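Local coordinates for putative branched chain amino acid ABC transporter, periplasmic amino acid-binding protein (Brucella ovis, PDB 4XFK), which probably serves as the periplasmic binding component of an ABC transport system that takes up branched-chain and other amino acids, at residues L36-K41 with G302-G307; D171-V176 with V188-H193. The protein carries 1 engineered substitution. One frame throughout, in Å; residues are numbered along the deposited sequence.

Interaction 1: L36-K41 with G302-G307; sequences LYQLGK and GLQLFG
The side-chain amide of Gln-38 is sandwiched. Over one face lies CG of Gln-304, 3.4 Å from Gln-38 CD and almost straight above it. Over the other face lies the aliphatic start of Lys-41, with its CB and CG about 4.2 Å from Gln-38 CD. The two glutamine side chains cross at about a right angle, and their amide planes are 75° apart. Gln-304 NE2 gives a weak hydrogen bond to Gln-38 OE1, 3.4 Å long. The N-H points well at the oxygen. Gln-304 NE2 comes to Gln-38 OE1 from above the plane of the Gln-38 amide. At the NE2 edge of Gln-38 a water accepts at 2.7 Å. The same water donates to Leu-303 O at 2.9 Å, an oxygen that also receives Gly-307 N in the helix.

Nearer the backbone of Gln-38 the contact is apolar. Gln-38 CG rests on Leu-303 CB at 3.6 Å. With CG anti to the backbone N (chi1 -168°) and a bend at chi2, the amide turns aside to pass Leu-303 and face Gln-304. Leu-39 CD2 meets Leu-303 CD2 at 4.2 Å. Leu-39 also touches Ile-55 of strand 54-59, and Leu-303 touches Leu-115.

Segments 36-41 and 302-307, on helices 26-44 and 296-312, run nearly parallel, at 22°, their axes 9.5 Å apart at closest. The chemistry is mixed: the methylenes of Gln-38 on Leu-303, helped by Leu-39, join the helices, while the water and the weak amide bond serve the polar end of buried Gln-38 and tend to fix its amide rotation.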
ATOM      1  N   LEU A  36     -14.019  -4.066   3.976  1.00  7.16           N
ATOM      2  CA  LEU A  36     -15.233  -4.450   4.697  1.00  7.26           C
ATOM      3  C   LEU A  36     -15.143  -4.004   6.152  1.00  7.72           C
ATOM      4  O   LEU A  36     -16.137  -3.600   6.741  1.00  8.68           O
ATOM      5  CB  LEU A  36     -15.475  -5.956   4.606  1.00  9.05           C
ATOM      6  CG  LEU A  36     -15.849  -6.431   3.202  1.00 11.72           C
ATOM      7  CD1 LEU A  36     -16.163  -7.921   3.199  1.00 13.13           C
ATOM      8  CD2 LEU A  36     -17.014  -5.639   2.647  1.00 15.83           C
ATOM      9  N   TYR A  37     -13.949  -4.065   6.735  1.00  7.41           N
ATOM     10  CA  TYR A  37     -13.784  -3.590   8.111  1.00  8.32           C
ATOM     11  C   TYR A  37     -14.150  -2.107   8.236  1.00  7.39           C
ATOM     12  O   TYR A  37     -14.982  -1.734   9.067  1.00  8.14           O
ATOM     13  CB  TYR A  37     -12.354  -3.836   8.612  1.00  8.38           C
ATOM     14  CG  TYR A  37     -12.053  -3.228   9.966  1.00  8.37           C
ATOM     15  CD1 TYR A  37     -12.263  -3.947  11.139  1.00  9.24           C
ATOM     16  CD2 TYR A  37     -11.527  -1.944  10.070  1.00  7.99           C
ATOM     17  CE1 TYR A  37     -11.977  -3.391  12.376  1.00  9.27           C
ATOM     18  CE2 TYR A  37     -11.237  -1.382  11.301  1.00  8.97           C
ATOM     19  CZ  TYR A  37     -11.466  -2.106  12.453  1.00  9.76           C
ATOM     20  OH  TYR A  37     -11.170  -1.537  13.673  1.00 11.87           O
ATOM     21  N   GLN A  38     -13.530  -1.254   7.426  1.00  7.12           N
ATOM     22  CA  GLN A  38     -13.705   0.178   7.640  1.00  7.37           C
ATOM     23  C   GLN A  38     -15.008   0.730   7.071  1.00  7.33           C
ATOM     24  O   GLN A  38     -15.659   1.572   7.703  1.00  8.10           O
ATOM     25  CB  GLN A  38     -12.493   0.980   7.166  1.00  8.18           C
ATOM     26  CG  GLN A  38     -12.536   2.421   7.653  1.00  9.81           C
ATOM     27  CD  GLN A  38     -12.608   2.533   9.174  1.00 10.96           C
ATOM     28  OE1 GLN A  38     -11.965   1.778   9.897  1.00 12.10           O
ATOM     29  NE2 GLN A  38     -13.376   3.500   9.658  1.00 11.59           N
ATOM     30  N   LEU A  39     -15.414   0.271   5.890  1.00  7.11           N
ATOM     31  CA  LEU A  39     -16.747   0.629   5.419  1.00  7.65           C
ATOM     32  C   LEU A  39     -17.804   0.042   6.356  1.00  7.81           C
ATOM     33  O   LEU A  39     -18.877   0.619   6.530  1.00  8.24           O
ATOM     34  CB  LEU A  39     -16.989   0.177   3.983  1.00  8.14           C
ATOM     35  CG  LEU A  39     -16.125   0.836   2.909  1.00  7.91           C
ATOM     36  CD1 LEU A  39     -16.592   0.402   1.540  1.00 10.07           C
ATOM     37  CD2 LEU A  39     -16.159   2.349   3.015  1.00  9.37           C
ATOM     38  N   GLY A  40     -17.489  -1.088   6.987  1.00  7.68           N
ATOM     39  CA  GLY A  40     -18.365  -1.637   8.003  1.00  8.10           C
ATOM     40  C   GLY A  40     -18.534  -0.683   9.170  1.00  8.75           C
ATOM     41  O   GLY A  40     -19.647  -0.526   9.677  1.00  9.14           O
ATOM     42  N   LYS A  41     -17.454  -0.032   9.602  1.00  8.86           N
ATOM     43  CA  LYS A  41     -17.571   0.962  10.676  1.00  8.68           C
ATOM     44  C   LYS A  41     -18.451   2.133  10.246  1.00  8.70           C
ATOM     45  O   LYS A  41     -19.270   2.628  11.019  1.00  9.53           O
ATOM     46  CB  LYS A  41     -16.203   1.496  11.113  1.00  9.38           C
ATOM     47  CG  LYS A  41     -15.236   0.448  11.641  1.00 11.21           C
ATOM     48  CD  LYS A  41     -15.738  -0.232  12.904  1.00 13.58           C
ATOM     49  CE  LYS A  41     -14.668  -1.207  13.437  1.00 15.57           C
ATOM     50  NZ  LYS A  41     -15.115  -1.986  14.633  1.00 19.08           N
ATOM     51  N   GLY A 302      -6.807   4.980   5.154  1.00  7.14           N
ATOM     52  CA  GLY A 302      -7.295   5.749   4.032  1.00  7.24           C
ATOM     53  C   GLY A 302      -8.798   5.880   4.068  1.00  6.83           C
ATOM     54  O   GLY A 302      -9.342   6.961   3.829  1.00  7.04           O
ATOM     55  N   LEU A 303      -9.479   4.782   4.374  1.00  6.43           N
ATOM     56  CA  LEU A 303     -10.934   4.828   4.454  1.00  6.86           C
ATOM     57  C   LEU A 303     -11.416   5.583   5.688  1.00  6.17           C
ATOM     58  O   LEU A 303     -12.516   6.122   5.681  1.00  7.06           O
ATOM     59  CB  LEU A 303     -11.543   3.432   4.362  1.00  7.03           C
ATOM     60  CG  LEU A 303     -11.416   2.770   2.989  1.00  7.82           C
ATOM     61  CD1 LEU A 303     -11.853   1.305   3.047  1.00  9.29           C
ATOM     62  CD2 LEU A 303     -12.234   3.521   1.950  1.00  8.49           C
ATOM     63  N   GLN A 304     -10.586   5.668   6.729  1.00  6.43           N
ATOM     64  CA  GLN A 304     -10.886   6.562   7.848  1.00  7.11           C
ATOM     65  C   GLN A 304     -10.826   8.025   7.416  1.00  7.50           C
ATOM     66  O   GLN A 304     -11.686   8.819   7.796  1.00  8.37           O
ATOM     67  CB  GLN A 304      -9.966   6.305   9.044  1.00  7.56           C
ATOM     68  CG  GLN A 304     -10.236   4.969   9.707  1.00 11.09           C
ATOM     69  CD  GLN A 304      -9.428   4.741  10.970  1.00 14.72           C
ATOM     70  OE1 GLN A 304      -8.600   5.567  11.349  1.00 19.87           O
ATOM     71  NE2 GLN A 304      -9.668   3.609  11.632  1.00 16.64           N
ATOM     72  N   LEU A 305      -9.833   8.388   6.611  1.00  7.14           N
ATOM     73  CA  LEU A 305      -9.782   9.749   6.094  1.00  8.29           C
ATOM     74  C   LEU A 305     -10.971  10.014   5.178  1.00  8.33           C
ATOM     75  O   LEU A 305     -11.591  11.071   5.253  1.00  8.73           O
ATOM     76  CB  LEU A 305      -8.466  10.016   5.356  1.00  8.69           C
ATOM     77  CG  LEU A 305      -8.311  11.464   4.889  1.00  9.68           C
ATOM     78  CD1 LEU A 305      -8.253  12.415   6.075  1.00  9.20           C
ATOM     79  CD2 LEU A 305      -7.076  11.631   4.025  1.00 13.44           C
ATOM     80  N   PHE A 306     -11.288   9.052   4.316  1.00  7.48           N
ATOM     81  CA  PHE A 306     -12.458   9.138   3.454  1.00  7.94           C
ATOM     82  C   PHE A 306     -13.734   9.332   4.272  1.00  7.71           C
ATOM     83  O   PHE A 306     -14.565  10.179   3.945  1.00  8.78           O
ATOM     84  CB  PHE A 306     -12.544   7.881   2.585  1.00  8.93           C
ATOM     85  CG  PHE A 306     -13.781   7.807   1.740  1.00  9.52           C
ATOM     86  CD1 PHE A 306     -14.008   8.718   0.714  1.00 10.39           C
ATOM     87  CD2 PHE A 306     -14.729   6.824   1.976  1.00 10.36           C
ATOM     88  CE1 PHE A 306     -15.156   8.644  -0.055  1.00 12.31           C
ATOM     89  CE2 PHE A 306     -15.866   6.744   1.201  1.00 12.89           C
ATOM     90  CZ  PHE A 306     -16.078   7.654   0.191  1.00 12.96           C
ATOM     91  N   GLY A 307     -13.886   8.570   5.351  1.00  8.47           N
ATOM     92  CA  GLY A 307     -15.052   8.708   6.204  1.00  8.98           C
ATOM     93  C   GLY A 307     -15.145  10.083   6.839  1.00  8.29           C
ATOM     94  O   GLY A 307     -16.234  10.642   7.005  1.00  9.04           O
TER
HETATM   95  O   HOH W   1     -14.097   5.489   7.978  1.00 27.85           O

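Interaction 2: D171-V176 with V188-H193; sequences DVENTV and VDKTLH
Glu-173 lays one face of its carboxylate against the aliphatic chain of Lys-190. Lys-190 CD sits nearly straight over Glu-173 CD, 3.7 Å away, and the two side chains cross at about a right angle. Leu-192 comes from the opposite face, its CG 3.6 Å from Glu-173 OE1. The glutamate reaches across because CG is anti to its backbone N (chi1 -178°) and chi2 keeps the chain extended.

The charges do not pair directly. Glu-173 OE2 and Lys-190 NZ stay 4.4 Å apart, beyond a salt bridge. One water joins them, donating to Glu-173 OE2 at 2.7 Å and accepting from Lys-190 NZ. A second water lies between Glu-173 OE1, at 2.6 Å, and the backbone oxygen Thr-191 O, at 2.8 Å.

This is the helix-to-strand contact of a beta-alpha-beta unit, strand 158-164, helix 167-184 and strand 186-193. Segments 171-176 and 188-193 run nearly antiparallel, at 167°. Val-172, Thr-175 and Val-176 of the helix touch Phe-142 of helix 138-152. At this surface, strand and helix are linked through methylenes and water; the opposite charges probably attract, with a water between them.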
ATOM      1  N   ASP A 171      10.232   1.227 -10.336  1.00  7.54           N
ATOM      2  CA  ASP A 171      10.274   2.402  -9.474  1.00  8.54           C
ATOM      3  C   ASP A 171      11.086   2.151  -8.204  1.00  8.34           C
ATOM      4  O   ASP A 171      11.802   3.045  -7.731  1.00  9.18           O
ATOM      5  CB  ASP A 171       8.864   2.851  -9.079  1.00  8.38           C
ATOM      6  CG  ASP A 171       8.107   3.520 -10.210  1.00  9.61           C
ATOM      7  OD1 ASP A 171       8.728   3.965 -11.192  1.00 11.99           O
ATOM      8  OD2 ASP A 171       6.870   3.620 -10.094  1.00 10.73           O
ATOM      9  N   VAL A 172      10.975   0.951  -7.634  1.00  7.47           N
ATOM     10  CA  VAL A 172      11.779   0.630  -6.461  1.00  8.05           C
ATOM     11  C   VAL A 172      13.266   0.658  -6.813  1.00  7.66           C
ATOM     12  O   VAL A 172      14.065   1.289  -6.115  1.00  8.26           O
ATOM     13  CB  VAL A 172      11.399  -0.737  -5.828  1.00  8.14           C
ATOM     14  CG1 VAL A 172      12.382  -1.091  -4.711  1.00  6.76           C
ATOM     15  CG2 VAL A 172       9.965  -0.702  -5.298  1.00  8.38           C
ATOM     16  N   GLU A 173      13.641  -0.026  -7.886  1.00  8.31           N
ATOM     17  CA  GLU A 173      15.038  -0.007  -8.297  1.00  8.62           C
ATOM     18  C   GLU A 173      15.542   1.418  -8.514  1.00  9.12           C
ATOM     19  O   GLU A 173      16.616   1.789  -8.032  1.00 10.03           O
ATOM     20  CB  GLU A 173      15.256  -0.818  -9.572  1.00 10.40           C
ATOM     21  CG  GLU A 173      16.729  -0.851  -9.984  1.00 12.55           C
ATOM     22  CD  GLU A 173      16.975  -1.599 -11.274  1.00 14.83           C
ATOM     23  OE1 GLU A 173      16.954  -2.844 -11.253  1.00 15.67           O
ATOM     24  OE2 GLU A 173      17.212  -0.937 -12.306  1.00 17.78           O
ATOM     25  N   ASN A 174      14.771   2.224  -9.243  1.00  9.75           N
ATOM     26  CA  ASN A 174      15.196   3.589  -9.537  1.00 10.82           C
ATOM     27  C   ASN A 174      15.333   4.417  -8.257  1.00 11.45           C
ATOM     28  O   ASN A 174      16.256   5.211  -8.115  1.00 12.32           O
ATOM     29  CB  ASN A 174      14.239   4.265 -10.524  1.00 11.90           C
ATOM     30  CG  ASN A 174      14.345   3.695 -11.931  1.00 12.87           C
ATOM     31  OD1 ASN A 174      15.345   3.073 -12.290  1.00 17.90           O
ATOM     32  ND2 ASN A 174      13.316   3.921 -12.740  1.00 14.73           N
ATOM     33  N   THR A 175      14.418   4.208  -7.318  1.00 10.27           N
ATOM     34  CA  THR A 175      14.456   4.893  -6.028  1.00 10.71           C
ATOM     35  C   THR A 175      15.681   4.492  -5.208  1.00  9.82           C
ATOM     36  O   THR A 175      16.403   5.347  -4.695  1.00 10.35           O
ATOM     37  CB  THR A 175      13.189   4.581  -5.217  1.00 10.10           C
ATOM     38  OG1 THR A 175      12.038   5.057  -5.921  1.00 11.16           O
ATOM     39  CG2 THR A 175      13.251   5.241  -3.849  1.00 11.13           C
ATOM     40  N   VAL A 176      15.925   3.190  -5.104  1.00  9.74           N
ATOM     41  CA  VAL A 176      17.064   2.682  -4.353  1.00  9.75           C
ATOM     42  C   VAL A 176      18.386   3.208  -4.936  1.00 10.14           C
ATOM     43  O   VAL A 176      19.273   3.634  -4.198  1.00 11.67           O
ATOM     44  CB  VAL A 176      17.040   1.135  -4.314  1.00 10.06           C
ATOM     45  CG1 VAL A 176      18.375   0.576  -3.847  1.00 11.97           C
ATOM     46  CG2 VAL A 176      15.899   0.643  -3.423  1.00 10.74           C
ATOM     47  N   VAL A 188      25.721  -2.591  -5.523  1.00 18.77           N
ATOM     48  CA  VAL A 188      26.768  -3.411  -6.134  1.00 19.72           C
ATOM     49  C   VAL A 188      26.259  -4.119  -7.378  1.00 18.84           C
ATOM     50  O   VAL A 188      26.964  -4.235  -8.385  1.00 21.00           O
ATOM     51  CB  VAL A 188      27.286  -4.464  -5.132  1.00 21.92           C
ATOM     52  CG1 VAL A 188      28.211  -5.465  -5.815  1.00 22.68           C
ATOM     53  CG2 VAL A 188      27.991  -3.787  -3.971  1.00 22.71           C
ATOM     54  N   ASP A 189      25.024  -4.604  -7.301  1.00 17.92           N
ATOM     55  CA  ASP A 189      24.423  -5.305  -8.418  1.00 18.69           C
ATOM     56  C   ASP A 189      22.917  -5.187  -8.276  1.00 17.61           C
ATOM     57  O   ASP A 189      22.414  -4.855  -7.202  1.00 17.79           O
ATOM     58  CB  ASP A 189      24.880  -6.771  -8.428  1.00 21.23           C
ATOM     59  CG  ASP A 189      24.725  -7.430  -9.785  1.00 24.42           C
ATOM     60  OD1 ASP A 189      24.336  -6.739 -10.751  1.00 26.36           O
ATOM     61  OD2 ASP A 189      25.008  -8.646  -9.889  1.00 26.35           O
ATOM     62  N   LYS A 190      22.203  -5.414  -9.369  1.00 19.46           N
ATOM     63  CA  LYS A 190      20.753  -5.305  -9.351  1.00 20.67           C
ATOM     64  C   LYS A 190      20.120  -6.209 -10.394  1.00 19.57           C
ATOM     65  O   LYS A 190      20.753  -6.573 -11.387  1.00 21.94           O
ATOM     66  CB  LYS A 190      20.313  -3.851  -9.548  1.00 22.59           C
ATOM     67  CG  LYS A 190      20.741  -3.235 -10.865  1.00 24.09           C
ATOM     68  CD  LYS A 190      20.640  -1.718 -10.818  1.00 25.89           C
ATOM     69  CE  LYS A 190      21.358  -1.087 -11.999  1.00 29.52           C
ATOM     70  NZ  LYS A 190      21.356   0.401 -11.915  1.00 30.38           N
ATOM     71  N   THR A 191      18.864  -6.564 -10.153  1.00 16.39           N
ATOM     72  CA  THR A 191      18.128  -7.497 -10.991  1.00 15.40           C
ATOM     73  C   THR A 191      16.667  -7.093 -11.076  1.00 12.92           C
ATOM     74  O   THR A 191      16.058  -6.739 -10.066  1.00 12.06           O
ATOM     75  CB  THR A 191      18.137  -8.905 -10.362  1.00 19.79           C
ATOM     76  OG1 THR A 191      19.454  -9.450 -10.436  1.00 23.02           O
ATOM     77  CG2 THR A 191      17.144  -9.842 -11.059  1.00 21.43           C
ATOM     78  N   LEU A 192      16.113  -7.148 -12.282  1.00 12.57           N
ATOM     79  CA  LEU A 192      14.672  -7.154 -12.478  1.00 11.95           C
ATOM     80  C   LEU A 192      14.300  -8.502 -13.071  1.00 12.96           C
ATOM     81  O   LEU A 192      14.906  -8.942 -14.054  1.00 17.12           O
ATOM     82  CB  LEU A 192      14.250  -6.056 -13.444  1.00 12.58           C
ATOM     83  CG  LEU A 192      14.392  -4.603 -13.009  1.00 12.90           C
ATOM     84  CD1 LEU A 192      13.989  -3.703 -14.167  1.00 14.71           C
ATOM     85  CD2 LEU A 192      13.536  -4.314 -11.790  1.00 13.11           C
ATOM     86  N   HIS A 193      13.296  -9.151 -12.500  1.00 10.45           N
ATOM     87  CA  HIS A 193      12.917 -10.479 -12.953  1.00 10.14           C
ATOM     88  C   HIS A 193      11.444 -10.549 -13.337  1.00 11.07           C
ATOM     89  O   HIS A 193      10.660  -9.646 -13.037  1.00 11.28           O
ATOM     90  CB  HIS A 193      13.260 -11.531 -11.887  1.00 10.61           C
ATOM     91  CG  HIS A 193      12.614 -11.282 -10.558  1.00  8.87           C
ATOM     92  ND1 HIS A 193      11.267 -11.478 -10.334  1.00  8.83           N
ATOM     93  CD2 HIS A 193      13.129 -10.849  -9.379  1.00  8.37           C
ATOM     94  CE1 HIS A 193      10.984 -11.181  -9.077  1.00  8.38           C
ATOM     95  NE2 HIS A 193      12.094 -10.794  -8.476  1.00  8.73           N
TER
HETATM   96  O   HOH W   2      16.237  -4.104  -9.047  1.00 11.91           O
HETATM   97  O   HOH W   3      18.964   1.155 -12.056  1.00 29.65           O

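The two contacts lie on opposite sides of the chain's centre. Their centres are 34 Å apart and their nearest atoms about 20 Å, so they do not touch. Interaction 1 is a buried helix pair beside the parallel sheet that includes strand 54-59. Interaction 2 is a surface contact at the edge of the second, mixed sheet. The two sheets fit the two-lobed plan of periplasmic binding proteins. In sequence, interaction 2 falls between the partners of interaction 1, because helix 296-312 returns to the first lobe. A bound sodium ion lies about 13 Å from the side chain of Leu-303. A sodium site includes Tyr-31, Gly-85 and Gly-116; Tyr-31 is on helix 26-44, which also carries segment 36-41.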